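Local coordinates for protein Exo beta-1,2-glucooligosaccharide sophorohydrolase (non-reducing end) (Parabacteroides distasonis ATCC 8503, PDB 5Z06) that hydrolyses linear beta-1,2-glucan and beta-1,2-glucooligosaccharides of four or more glucose units, releasing sophorose from the non-reducing end, at residues E394-F399 / T466-M471; I481-Y486 / I697-S702; V579-D584 / G609-T614; S640-E645 / D650-T655. All coordinates share one frame; numbering follows the deposited sequence.

Interaction 1 of 4, residues E394-F399 / T466-M471; sequences ETSFLF and TMITYM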
loop_
_atom_site.group_PDB
_atom_site.type_symbol
_atom_site.label_atom_id
_atom_site.label_comp_id
_atom_site.label_asym_id
_atom_site.label_seq_id
_atom_site.Cartn_x
_atom_site.Cartn_y
_atom_site.Cartn_z
ATOM N N GLU A 394 -2.587 -5.857 -16.741
ATOM C CA GLU A 394 -2.951 -4.565 -16.175
ATOM C C GLU A 394 -4.015 -3.922 -17.053
ATOM O O GLU A 394 -5.015 -3.392 -16.549
ATOM C CB GLU A 394 -1.714 -3.662 -16.052
ATOM C CG GLU A 394 -0.632 -4.205 -15.114
ATOM C CD GLU A 394 -1.063 -4.278 -13.668
ATOM O OE1 GLU A 394 -1.978 -3.529 -13.290
ATOM O OE2 GLU A 394 -0.501 -5.097 -12.914
ATOM N N THR A 395 -3.811 -4.027 -18.363
ATOM C CA THR A 395 -4.800 -3.604 -19.344
ATOM C C THR A 395 -6.115 -4.290 -19.108
ATOM O O THR A 395 -7.143 -3.633 -19.068
ATOM C CB THR A 395 -4.327 -3.866 -20.795
ATOM O OG1 THR A 395 -3.195 -3.047 -21.046
ATOM C CG2 THR A 395 -5.396 -3.506 -21.823
ATOM N N SER A 396 -6.095 -5.601 -18.917
ATOM C CA SER A 396 -7.339 -6.320 -18.611
ATOM C C SER A 396 -8.010 -5.849 -17.322
ATOM O O SER A 396 -9.237 -5.744 -17.279
ATOM C CB SER A 396 -7.127 -7.817 -18.548
ATOM O OG SER A 396 -6.448 -8.225 -17.390
ATOM N N PHE A 397 -7.210 -5.571 -16.285
ATOM C CA PHE A 397 -7.763 -5.078 -15.030
ATOM C C PHE A 397 -8.366 -3.697 -15.240
ATOM O O PHE A 397 -9.420 -3.397 -14.704
ATOM C CB PHE A 397 -6.698 -5.049 -13.923
ATOM C CG PHE A 397 -6.175 -6.418 -13.519
ATOM C CD1 PHE A 397 -6.950 -7.577 -13.624
ATOM C CD2 PHE A 397 -4.899 -6.531 -12.990
ATOM C CE1 PHE A 397 -6.438 -8.814 -13.233
ATOM C CE2 PHE A 397 -4.379 -7.758 -12.588
ATOM C CZ PHE A 397 -5.150 -8.905 -12.706
ATOM N N LEU A 398 -7.694 -2.881 -16.046
ATOM C CA LEU A 398 -8.170 -1.572 -16.343
ATOM C C LEU A 398 -9.496 -1.640 -17.044
ATOM O O LEU A 398 -10.442 -0.945 -16.657
ATOM C CB LEU A 398 -7.180 -0.788 -17.195
ATOM C CG LEU A 398 -7.734 0.577 -17.636
ATOM C CD1 LEU A 398 -8.113 1.420 -16.424
ATOM C CD2 LEU A 398 -6.735 1.301 -18.513
ATOM N N PHE A 399 -9.551 -2.490 -18.068
ATOM C CA PHE A 399 -10.749 -2.642 -18.883
ATOM C C PHE A 399 -11.886 -3.411 -18.233
ATOM O O PHE A 399 -13.054 -3.138 -18.523
ATOM C CB PHE A 399 -10.396 -3.149 -20.292
ATOM C CG PHE A 399 -9.894 -2.043 -21.168
ATOM C CD1 PHE A 399 -10.786 -1.233 -21.855
ATOM C CD2 PHE A 399 -8.570 -1.724 -21.202
ATOM C CE1 PHE A 399 -10.338 -0.204 -22.641
ATOM C CE2 PHE A 399 -8.112 -0.678 -21.974
ATOM C CZ PHE A 399 -9.004 0.086 -22.691
ATOM N N THR A 466 -4.800 -13.915 -13.760
ATOM C CA THR A 466 -4.955 -13.406 -15.097
ATOM C C THR A 466 -6.141 -13.978 -15.855
ATOM O O THR A 466 -6.191 -13.829 -17.073
ATOM C CB THR A 466 -3.671 -13.631 -15.929
ATOM O OG1 THR A 466 -3.580 -14.992 -16.351
ATOM C CG2 THR A 466 -2.428 -13.241 -15.123
ATOM N N MET A 467 -7.116 -14.602 -15.182
ATOM C CA MET A 467 -8.274 -15.146 -15.925
ATOM C C MET A 467 -8.991 -14.074 -16.766
ATOM O O MET A 467 -9.411 -14.350 -17.899
ATOM C CB MET A 467 -9.298 -15.803 -15.010
ATOM C CG MET A 467 -10.552 -16.264 -15.758
ATOM S SD MET A 467 -11.753 -17.146 -14.759
ATOM C CE MET A 467 -10.881 -18.646 -14.358
ATOM N N ILE A 468 -9.128 -12.880 -16.200
ATOM C CA ILE A 468 -9.883 -11.806 -16.833
ATOM C C ILE A 468 -9.158 -11.287 -18.066
ATOM O O ILE A 468 -9.781 -10.729 -18.954
ATOM C CB ILE A 468 -10.154 -10.627 -15.854
ATOM C CG1 ILE A 468 -11.253 -9.705 -16.373
ATOM C CG2 ILE A 468 -8.894 -9.801 -15.568
ATOM C CD1 ILE A 468 -12.633 -10.263 -16.214
ATOM N N THR A 469 -7.831 -11.452 -18.091
ATOM C CA THR A 469 -7.023 -11.151 -19.273
ATOM C C THR A 469 -7.451 -12.022 -20.462
ATOM O O THR A 469 -7.627 -11.533 -21.594
ATOM C CB THR A 469 -5.528 -11.339 -18.979
ATOM O OG1 THR A 469 -5.212 -10.803 -17.681
ATOM C CG2 THR A 469 -4.703 -10.653 -20.038
ATOM N N TYR A 470 -7.651 -13.300 -20.201
ATOM C CA TYR A 470 -8.186 -14.191 -21.231
ATOM C C TYR A 470 -9.639 -13.904 -21.506
ATOM O O TYR A 470 -10.058 -13.890 -22.643
ATOM C CB TYR A 470 -7.995 -15.654 -20.865
ATOM C CG TYR A 470 -6.608 -16.125 -21.153
ATOM C CD1 TYR A 470 -5.604 -16.011 -20.203
ATOM C CD2 TYR A 470 -6.289 -16.667 -22.400
ATOM C CE1 TYR A 470 -4.338 -16.460 -20.470
ATOM C CE2 TYR A 470 -5.014 -17.101 -22.679
ATOM C CZ TYR A 470 -4.046 -16.992 -21.717
ATOM O OH TYR A 470 -2.780 -17.423 -22.013
ATOM N N MET A 471 -10.397 -13.650 -20.457
ATOM C CA MET A 471 -11.803 -13.355 -20.623
ATOM C C MET A 471 -11.945 -12.173 -21.551
ATOM O O MET A 471 -12.632 -12.274 -22.562
ATOM C CB MET A 471 -12.466 -13.042 -19.300
ATOM C CG MET A 471 -12.577 -14.238 -18.391
ATOM S SD MET A 471 -13.921 -15.318 -18.889
ATOM C CE MET A 471 -13.115 -16.843 -18.469
#
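S396 and T469 meet where two helices cross in the helical catalytic domain of this GH144 enzyme, probably an (alpha/alpha)6 barrel as in related glycoside hydrolases. The short segments 394-399 and 467-471 run at 75° to each other, and their axes come within 8.4 Å. Small side chains at the crossing are consistent with this close approach. S396 CB is 3.4 Å from T469 CA, tighter than a usual carbon contact. The CA atoms of S396 and T469 are only 4.9 Å apart.

S396 points its side chain at the other helix. Its OG meets T469 OG1 at 2.9 Å, hydroxyl against hydroxyl. S396 OG also bonds to V393 O, one turn back in its own helix. For the one proton of T469 OG1, a weak bond to T466 O, 3.2 Å, is the alternative to S396 OG.

I468 flanks this polar pair. Its CG2 branch lies between its backbone N and carbonyl carbon, while CG1 is anti to the N (chi1 -164°). This directs CG2 at S396 OG and the F397 ring together. The F397 ring starts away from the partner helix, but it swings back and lies obliquely against I468. F397 also meets the rings of F328 and Y539, the latter edge-to-face. A glycerol, probably from the crystallisation liquor, lies near F397 and bonds to E394. The apolar part of the contact rests on one methyl: I468 CG2 touches F397 CE1 at 3.5 Å and S396 OG at 3.4 Å.

Interaction 2 of 4, residues I481-Y486 / I697-S702; sequences ISPEMY and IQKIQS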
loop_
_atom_site.group_PDB
_atom_site.type_symbol
_atom_site.label_atom_id
_atom_site.label_comp_id
_atom_site.label_asym_id
_atom_site.label_seq_id
_atom_site.Cartn_x
_atom_site.Cartn_y
_atom_site.Cartn_z
ATOM N N ILE A 481 -9.557 -12.916 -29.342
ATOM C CA ILE A 481 -8.880 -14.165 -29.560
ATOM C C ILE A 481 -9.949 -15.239 -29.439
ATOM O O ILE A 481 -11.056 -15.017 -28.921
ATOM C CB ILE A 481 -7.720 -14.389 -28.567
ATOM C CG1 ILE A 481 -8.226 -14.583 -27.133
ATOM C CG2 ILE A 481 -6.728 -13.240 -28.656
ATOM C CD1 ILE A 481 -7.095 -14.815 -26.144
ATOM N N SER A 482 -9.605 -16.405 -29.946
ATOM C CA SER A 482 -10.505 -17.538 -29.961
ATOM C C SER A 482 -10.823 -17.960 -28.522
ATOM O O SER A 482 -9.930 -17.973 -27.677
ATOM C CB SER A 482 -9.834 -18.695 -30.713
ATOM O OG SER A 482 -10.441 -19.928 -30.373
ATOM N N PRO A 483 -12.083 -18.332 -28.239
ATOM C CA PRO A 483 -12.379 -18.830 -26.896
ATOM C C PRO A 483 -11.558 -20.069 -26.491
ATOM O O PRO A 483 -11.372 -20.324 -25.296
ATOM C CB PRO A 483 -13.886 -19.123 -26.949
ATOM C CG PRO A 483 -14.210 -19.270 -28.389
ATOM C CD PRO A 483 -13.296 -18.307 -29.089
ATOM N N GLU A 484 -11.039 -20.810 -27.473
ATOM C CA GLU A 484 -10.149 -21.958 -27.208
ATOM C C GLU A 484 -8.898 -21.572 -26.444
ATOM O O GLU A 484 -8.334 -22.404 -25.738
ATOM C CB GLU A 484 -9.758 -22.712 -28.503
ATOM C CG GLU A 484 -10.775 -23.752 -28.992
ATOM C CD GLU A 484 -12.025 -23.160 -29.629
ATOM O OE1 GLU A 484 -12.061 -21.941 -29.921
ATOM O OE2 GLU A 484 -12.993 -23.925 -29.851
ATOM N N MET A 485 -8.462 -20.322 -26.604
ATOM C CA MET A 485 -7.315 -19.783 -25.892
ATOM C C MET A 485 -7.448 -19.859 -24.377
ATOM O O MET A 485 -6.439 -19.917 -23.673
ATOM C CB MET A 485 -7.074 -18.344 -26.319
ATOM C CG MET A 485 -6.788 -18.209 -27.801
ATOM S SD MET A 485 -5.157 -18.838 -28.190
ATOM C CE MET A 485 -5.447 -19.509 -29.832
ATOM N N TYR A 486 -8.685 -19.850 -23.887
ATOM C CA TYR A 486 -8.961 -20.137 -22.499
ATOM C C TYR A 486 -8.420 -21.501 -22.059
ATOM O O TYR A 486 -7.897 -21.616 -20.956
ATOM C CB TYR A 486 -10.457 -20.094 -22.217
ATOM C CG TYR A 486 -10.761 -20.330 -20.764
ATOM C CD1 TYR A 486 -10.790 -19.273 -19.853
ATOM C CD2 TYR A 486 -11.004 -21.624 -20.288
ATOM C CE1 TYR A 486 -11.084 -19.497 -18.515
ATOM C CE2 TYR A 486 -11.273 -21.857 -18.953
ATOM C CZ TYR A 486 -11.312 -20.789 -18.073
ATOM O OH TYR A 486 -11.559 -21.033 -16.763
ATOM N N ILE A 697 -18.332 -15.038 -22.536
ATOM C CA ILE A 697 -18.681 -16.076 -21.571
ATOM C C ILE A 697 -19.403 -17.213 -22.272
ATOM O O ILE A 697 -19.072 -18.390 -22.054
ATOM C CB ILE A 697 -19.590 -15.521 -20.450
ATOM C CG1 ILE A 697 -18.821 -14.522 -19.562
ATOM C CG2 ILE A 697 -20.207 -16.635 -19.604
ATOM C CD1 ILE A 697 -17.822 -15.117 -18.612
ATOM N N GLN A 698 -20.404 -16.858 -23.085
ATOM C CA GLN A 698 -21.144 -17.853 -23.878
ATOM C C GLN A 698 -20.162 -18.691 -24.673
ATOM O O GLN A 698 -20.200 -19.917 -24.628
ATOM C CB GLN A 698 -22.118 -17.207 -24.865
ATOM C CG GLN A 698 -23.396 -16.656 -24.265
ATOM C CD GLN A 698 -24.254 -15.904 -25.293
ATOM O OE1 GLN A 698 -24.014 -15.973 -26.515
ATOM N NE2 GLN A 698 -25.256 -15.172 -24.799
ATOM N N LYS A 699 -19.280 -18.009 -25.392
ATOM C CA LYS A 699 -18.315 -18.684 -26.244
ATOM C C LYS A 699 -17.438 -19.628 -25.450
ATOM O O LYS A 699 -17.155 -20.724 -25.913
ATOM C CB LYS A 699 -17.428 -17.691 -26.988
ATOM C CG LYS A 699 -18.119 -16.944 -28.103
ATOM C CD LYS A 699 -17.145 -15.959 -28.724
ATOM C CE LYS A 699 -17.816 -15.154 -29.810
ATOM N NZ LYS A 699 -16.812 -14.210 -30.344
ATOM N N ILE A 700 -16.990 -19.205 -24.269
ATOM C CA ILE A 700 -16.065 -20.035 -23.509
ATOM C C ILE A 700 -16.821 -21.230 -22.969
ATOM O O ILE A 700 -16.350 -22.358 -23.079
ATOM C CB ILE A 700 -15.363 -19.276 -22.371
ATOM C CG1 ILE A 700 -14.430 -18.209 -22.947
ATOM C CG2 ILE A 700 -14.539 -20.247 -21.531
ATOM C CD1 ILE A 700 -14.065 -17.112 -21.969
ATOM N N GLN A 701 -17.989 -20.974 -22.402
ATOM C CA GLN A 701 -18.809 -22.034 -21.806
ATOM C C GLN A 701 -19.395 -23.018 -22.819
ATOM O O GLN A 701 -19.759 -24.118 -22.443
ATOM C CB GLN A 701 -19.929 -21.426 -20.964
ATOM C CG GLN A 701 -19.404 -20.648 -19.754
ATOM C CD GLN A 701 -20.479 -20.272 -18.775
ATOM O OE1 GLN A 701 -20.223 -20.145 -17.581
ATOM N NE2 GLN A 701 -21.688 -20.077 -19.272
ATOM N N SER A 702 -19.478 -22.637 -24.089
ATOM C CA SER A 702 -19.991 -23.530 -25.130
ATOM C C SER A 702 -18.941 -24.512 -25.687
ATOM O O SER A 702 -19.305 -25.451 -26.383
ATOM C CB SER A 702 -20.577 -22.716 -26.283
ATOM O OG SER A 702 -19.527 -22.142 -27.048
#
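P483 and I700 bring a beta turn against the C-terminal helix 691-702. P483 is the second residue of a type I turn, S482 to M485, that leads into helix 485-490. S482 OG accepts from E484 N at 3.1 Å, a capping bond that ties the start of this turn. The contact itself is apolar packing at the periphery of the helical domain.

P483 has the largest buried area of the group. Its CB lies 3.8 Å from K699 O and as far from K699 CB. P483 CB also reaches I700 CG1, at 4.1 Å. K699 gives the contact only the root of its side chain. Beyond CG its chain is extended and carries the amine away from the turn.

I700 uses both branches. CG1 turns to P483, and CG2, anti to the backbone N, goes to Y486. Y486 has its CG anti to its own N (chi1 -177°), which brings its ring to the helix. The ring is further packed by W490 and F549, and its OH bonds to D551. I700 CG2 stands over one ring face in a CH-pi contact, 4.1 Å from the Y486 centroid and displaced toward the rim, nearest CG.

Interaction 3 of 4, residues V579-D584 / G609-T614; sequences VGYGED and GTMAPT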
loop_
_atom_site.group_PDB
_atom_site.type_symbol
_atom_site.label_atom_id
_atom_site.label_comp_id
_atom_site.label_asym_id
_atom_site.label_seq_id
_atom_site.Cartn_x
_atom_site.Cartn_y
_atom_site.Cartn_z
ATOM N N VAL A 579 2.063 -14.449 15.245
ATOM C CA VAL A 579 1.237 -13.774 16.223
ATOM C C VAL A 579 -0.021 -13.216 15.557
ATOM O O VAL A 579 0.060 -12.625 14.486
ATOM C CB VAL A 579 2.003 -12.646 16.908
ATOM C CG1 VAL A 579 1.088 -11.846 17.863
ATOM C CG2 VAL A 579 3.178 -13.243 17.678
ATOM N N GLY A 580 -1.160 -13.401 16.223
ATOM C CA GLY A 580 -2.432 -12.832 15.805
ATOM C C GLY A 580 -3.217 -13.560 14.714
ATOM O O GLY A 580 -4.365 -13.201 14.463
ATOM N N TYR A 581 -2.614 -14.542 14.047
ATOM C CA TYR A 581 -3.318 -15.329 13.019
ATOM C C TYR A 581 -4.470 -16.106 13.644
ATOM O O TYR A 581 -4.340 -16.675 14.711
ATOM C CB TYR A 581 -2.402 -16.353 12.401
ATOM C CG TYR A 581 -1.476 -15.854 11.339
ATOM C CD1 TYR A 581 -1.010 -14.540 11.321
ATOM C CD2 TYR A 581 -1.018 -16.736 10.355
ATOM C CE1 TYR A 581 -0.155 -14.114 10.326
ATOM C CE2 TYR A 581 -0.144 -16.334 9.377
ATOM C CZ TYR A 581 0.277 -15.030 9.360
ATOM O OH TYR A 581 1.131 -14.641 8.408
ATOM N N GLY A 582 -5.602 -16.138 12.971
ATOM C CA GLY A 582 -6.721 -16.881 13.509
ATOM C C GLY A 582 -7.900 -16.696 12.609
ATOM O O GLY A 582 -7.753 -16.269 11.470
ATOM N N GLU A 583 -9.067 -16.966 13.159
ATOM C CA GLU A 583 -10.302 -16.904 12.402
ATOM C C GLU A 583 -10.635 -15.504 11.905
ATOM O O GLU A 583 -11.356 -15.347 10.910
ATOM C CB GLU A 583 -11.454 -17.432 13.243
ATOM C CG GLU A 583 -12.669 -17.743 12.402
ATOM C CD GLU A 583 -13.714 -18.543 13.128
ATOM O OE1 GLU A 583 -13.425 -19.057 14.242
ATOM O OE2 GLU A 583 -14.817 -18.658 12.548
ATOM N N ASP A 584 -10.119 -14.517 12.623
ATOM C CA ASP A 584 -10.386 -13.131 12.353
ATOM C C ASP A 584 -9.139 -12.432 11.796
ATOM O O ASP A 584 -9.076 -11.216 11.692
ATOM C CB ASP A 584 -10.954 -12.471 13.620
ATOM C CG ASP A 584 -10.010 -12.516 14.793
ATOM O OD1 ASP A 584 -8.932 -13.131 14.686
ATOM O OD2 ASP A 584 -10.345 -11.911 15.828
ATOM N N GLY A 609 4.313 -14.351 8.779
ATOM C CA GLY A 609 3.581 -13.567 9.779
ATOM C C GLY A 609 2.926 -12.314 9.248
ATOM O O GLY A 609 2.214 -11.620 9.976
ATOM N N THR A 610 3.139 -12.057 7.971
ATOM C CA THR A 610 2.660 -10.850 7.351
ATOM C C THR A 610 1.293 -11.082 6.767
ATOM O O THR A 610 1.124 -11.942 5.904
ATOM C CB THR A 610 3.565 -10.435 6.216
ATOM O OG1 THR A 610 4.883 -10.347 6.726
ATOM C CG2 THR A 610 3.117 -9.099 5.626
ATOM N N MET A 611 0.350 -10.250 7.199
ATOM C CA MET A 611 -1.024 -10.338 6.781
ATOM C C MET A 611 -1.419 -9.021 6.114
ATOM O O MET A 611 -1.288 -7.956 6.713
ATOM C CB MET A 611 -1.904 -10.594 7.999
ATOM C CG MET A 611 -3.343 -10.957 7.646
ATOM S SD MET A 611 -3.471 -12.456 6.657
ATOM C CE MET A 611 -2.865 -13.649 7.845
ATOM N N ALA A 612 -1.894 -9.120 4.880
ATOM C CA ALA A 612 -2.407 -7.975 4.146
ATOM C C ALA A 612 -3.920 -7.988 4.313
ATOM O O ALA A 612 -4.584 -8.915 3.849
ATOM C CB ALA A 612 -2.021 -8.061 2.678
ATOM N N PRO A 613 -4.487 -6.966 4.971
ATOM C CA PRO A 613 -5.938 -6.954 5.183
ATOM C C PRO A 613 -6.778 -7.165 3.929
ATOM O O PRO A 613 -7.898 -7.662 4.017
ATOM C CB PRO A 613 -6.203 -5.562 5.760
ATOM C CG PRO A 613 -4.926 -5.187 6.413
ATOM C CD PRO A 613 -3.828 -5.827 5.627
ATOM N N THR A 614 -6.246 -6.783 2.778
ATOM C CA THR A 614 -6.985 -6.950 1.540
ATOM C C THR A 614 -7.360 -8.416 1.279
ATOM O O THR A 614 -8.375 -8.677 0.650
ATOM C CB THR A 614 -6.250 -6.329 0.341
ATOM O OG1 THR A 614 -7.144 -6.243 -0.763
ATOM C CG2 THR A 614 -5.022 -7.162 -0.068
HETATM O O HOH W 1 2.289 -12.191 12.691
#
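The Y581 ring has the methyl CE of M611 over one face and the backbone of G609 and T610 at its edge. On the other side of the ring plane, displaced beyond the rim, lies a water. This joins the loop 579-584 to the outer strand, 610-611, of a small three-stranded antiparallel sheet in the glycoamylase-like region. The methyl makes a CH-pi contact. M611 CE is 3.8 Å from the Y581 centroid and 17° off the ring normal, shifted somewhat toward the rim. The M611 chain gets there by bending at chi2 and chi3, both near 60°. Its side chain also packs on C571 and Y634.

The phenol end of Y581 fits closely on G609. Its OH lies 3.0 Å from G609 CA. The backbone angles of G609 call for glycine, because a CB would be jammed against the carbonyl O of the preceding residue. T610 N is 3.3 Å from Y581 OH, but the angle is too poor for a bond. The hydroxyl is instead held by D607 OD1, just before the strand. That acid also takes a weak bond from G609 N, so it links the tyrosine to the chain entering the strand.

The water has other acceptors nearby, so its bonds at any one time are not settled. It can donate to V579 O, at 2.9 Å, or to G609 O, at 2.8 Å.

Interaction 4 of 4, residues S640-E645 / D650-T655; sequences SFLWGE and DAFNLT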
loop_
_atom_site.group_PDB
_atom_site.type_symbol
_atom_site.label_atom_id
_atom_site.label_comp_id
_atom_site.label_asym_id
_atom_site.label_seq_id
_atom_site.Cartn_x
_atom_site.Cartn_y
_atom_site.Cartn_z
ATOM N N SER A 640 -5.553 0.778 16.027
ATOM C CA SER A 640 -4.554 1.749 16.498
ATOM C C SER A 640 -3.352 1.875 15.581
ATOM O O SER A 640 -2.835 2.964 15.386
ATOM C CB SER A 640 -4.067 1.373 17.890
ATOM O OG SER A 640 -3.531 0.086 17.844
ATOM N N PHE A 641 -2.910 0.749 15.021
ATOM C CA PHE A 641 -1.837 0.747 14.021
ATOM C C PHE A 641 -2.286 0.402 12.628
ATOM O O PHE A 641 -1.633 0.795 11.694
ATOM C CB PHE A 641 -0.705 -0.208 14.421
ATOM C CG PHE A 641 -1.090 -1.659 14.415
ATOM C CD1 PHE A 641 -0.966 -2.419 13.261
ATOM C CD2 PHE A 641 -1.526 -2.275 15.574
ATOM C CE1 PHE A 641 -1.292 -3.754 13.257
ATOM C CE2 PHE A 641 -1.885 -3.614 15.569
ATOM C CZ PHE A 641 -1.757 -4.350 14.409
ATOM N N LEU A 642 -3.372 -0.351 12.481
ATOM C CA LEU A 642 -3.753 -0.906 11.188
ATOM C C LEU A 642 -4.779 -0.083 10.410
ATOM O O LEU A 642 -4.883 -0.233 9.201
ATOM C CB LEU A 642 -4.268 -2.330 11.368
ATOM C CG LEU A 642 -4.415 -3.200 10.130
ATOM C CD1 LEU A 642 -3.091 -3.273 9.403
ATOM C CD2 LEU A 642 -4.837 -4.599 10.533
ATOM N N TRP A 643 -5.553 0.764 11.092
ATOM C CA TRP A 643 -6.572 1.583 10.427
ATOM C C TRP A 643 -6.024 2.969 10.153
ATOM O O TRP A 643 -5.528 3.621 11.037
ATOM C CB TRP A 643 -7.809 1.703 11.272
ATOM C CG TRP A 643 -8.839 2.521 10.637
ATOM C CD1 TRP A 643 -9.194 3.773 10.985
ATOM C CD2 TRP A 643 -9.667 2.149 9.534
ATOM N NE1 TRP A 643 -10.196 4.228 10.165
ATOM C CE2 TRP A 643 -10.521 3.242 9.272
ATOM C CE3 TRP A 643 -9.793 0.990 8.760
ATOM C CZ2 TRP A 643 -11.484 3.223 8.258
ATOM C CZ3 TRP A 643 -10.754 0.961 7.737
ATOM C CH2 TRP A 643 -11.592 2.082 7.501
ATOM N N GLY A 644 -6.130 3.403 8.919
ATOM C CA GLY A 644 -5.565 4.650 8.496
ATOM C C GLY A 644 -6.543 5.414 7.620
ATOM O O GLY A 644 -7.721 5.029 7.474
ATOM N N GLU A 645 -5.992 6.434 6.971
ATOM C CA GLU A 645 -6.750 7.463 6.268
ATOM C C GLU A 645 -7.371 6.936 5.002
ATOM O O GLU A 645 -8.407 7.464 4.554
ATOM C CB GLU A 645 -5.833 8.640 5.919
ATOM C CG GLU A 645 -5.362 9.443 7.126
ATOM C CD GLU A 645 -4.256 8.796 7.931
ATOM O OE1 GLU A 645 -3.692 7.775 7.515
ATOM O OE2 GLU A 645 -3.933 9.346 8.983
ATOM N N ASP A 650 -1.525 -1.448 4.315
ATOM C CA ASP A 650 -1.380 -2.503 3.329
ATOM C C ASP A 650 -1.158 -3.892 3.910
ATOM O O ASP A 650 -1.676 -4.874 3.385
ATOM C CB ASP A 650 -0.240 -2.186 2.401
ATOM C CG ASP A 650 -0.269 -3.022 1.166
ATOM O OD1 ASP A 650 -1.352 -3.102 0.552
ATOM O OD2 ASP A 650 0.794 -3.580 0.801
ATOM N N ALA A 651 -0.393 -3.954 4.992
ATOM C CA ALA A 651 -0.033 -5.199 5.613
ATOM C C ALA A 651 0.513 -4.943 6.978
ATOM O O ALA A 651 0.985 -3.856 7.273
ATOM C CB ALA A 651 1.022 -5.936 4.783
ATOM N N PHE A 652 0.525 -5.993 7.773
ATOM C CA PHE A 652 1.129 -5.937 9.072
ATOM C C PHE A 652 1.681 -7.298 9.476
ATOM O O PHE A 652 1.222 -8.354 9.007
ATOM C CB PHE A 652 0.099 -5.426 10.090
ATOM C CG PHE A 652 -1.033 -6.373 10.342
ATOM C CD1 PHE A 652 -2.040 -6.545 9.406
ATOM C CD2 PHE A 652 -1.119 -7.072 11.547
ATOM C CE1 PHE A 652 -3.091 -7.402 9.653
ATOM C CE2 PHE A 652 -2.172 -7.926 11.801
ATOM C CZ PHE A 652 -3.158 -8.100 10.849
ATOM N N ASN A 653 2.651 -7.258 10.371
ATOM C CA ASN A 653 3.258 -8.461 10.883
ATOM C C ASN A 653 3.406 -8.267 12.365
ATOM O O ASN A 653 4.311 -7.544 12.818
ATOM C CB ASN A 653 4.594 -8.699 10.210
ATOM C CG ASN A 653 5.176 -10.052 10.549
ATOM O OD1 ASN A 653 5.114 -10.496 11.687
ATOM N ND2 ASN A 653 5.716 -10.719 9.552
ATOM N N LEU A 654 2.495 -8.873 13.130
ATOM C CA LEU A 654 2.583 -8.780 14.589
ATOM C C LEU A 654 3.785 -9.555 15.120
ATOM O O LEU A 654 4.308 -9.219 16.173
ATOM C CB LEU A 654 1.306 -9.252 15.270
ATOM C CG LEU A 654 0.097 -8.359 14.973
ATOM C CD1 LEU A 654 -1.151 -8.993 15.559
ATOM C CD2 LEU A 654 0.309 -6.952 15.517
ATOM N N THR A 655 4.257 -10.538 14.372
ATOM C CA THR A 655 5.347 -11.381 14.857
ATOM C C THR A 655 6.627 -10.596 14.963
ATOM O O THR A 655 7.331 -10.723 15.952
ATOM C CB THR A 655 5.492 -12.638 13.987
ATOM O OG1 THR A 655 4.246 -13.334 14.012
ATOM C CG2 THR A 655 6.602 -13.574 14.508
#
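The end of helix 639-642 packs on strand 652-653: F641 and L642 lie against F652. F652 is the centre. Its CG lies between its own backbone N and carbonyl carbon (chi1 68°), and the ring is directed at the helix end.

L642 CD2 stands over one face of that ring, 3.4 Å from F652 CE1. L642 CD1 packs at the rim, 3.4 Å from F652 CD1. The CD2 methyl makes a CH-pi contact, 3.8 Å from the F652 centroid and displaced toward the rim.

The elements belong to a tight chain reversal. The helix passes into the two-stranded antiparallel hairpin 643-644 and 647-648, and the chain then enters strand 652-653. This is the middle strand of a three-stranded antiparallel sheet, between 610-611 and 658-659. V659 of the neighbouring strand also touches F641 and F652.

The F641 ring presents an edge to F652. F641 CE1 is 3.7 Å from F652 CD2, and the planes are inclined at 56°, neither stacked nor edge-to-face. L654, just beyond the strand, adds one methyl next to this, at CZ and CE2 of the F641 ring. Its CG is anti to the carbonyl carbon (chi1 -66°), bringing L654 CD2 to 3.5 Å from F641 CZ.

The touching residues of interactions 1 and 3 are all buried; interactions 2 and 4 are partly buried. Interactions 1 and 2 use successive helices, 467-475 and 485-490, and touch where M467 and M471 pack on Y486. Interactions 3 and 4 share one small sheet, with strands 610-611 and 652-653 side by side. M611 and F652 are bonded through their backbones, and V579 N meets T655 OG1. The two pairs are separate: the centres of interactions 1 and 3 are about 28 Å apart. Hydroxyls meet in interaction 1, and a water lies between backbones in interaction 3. A methyl over a ring recurs in interactions 2, 3 and 4; across their segments 2 and 4 are purely apolar.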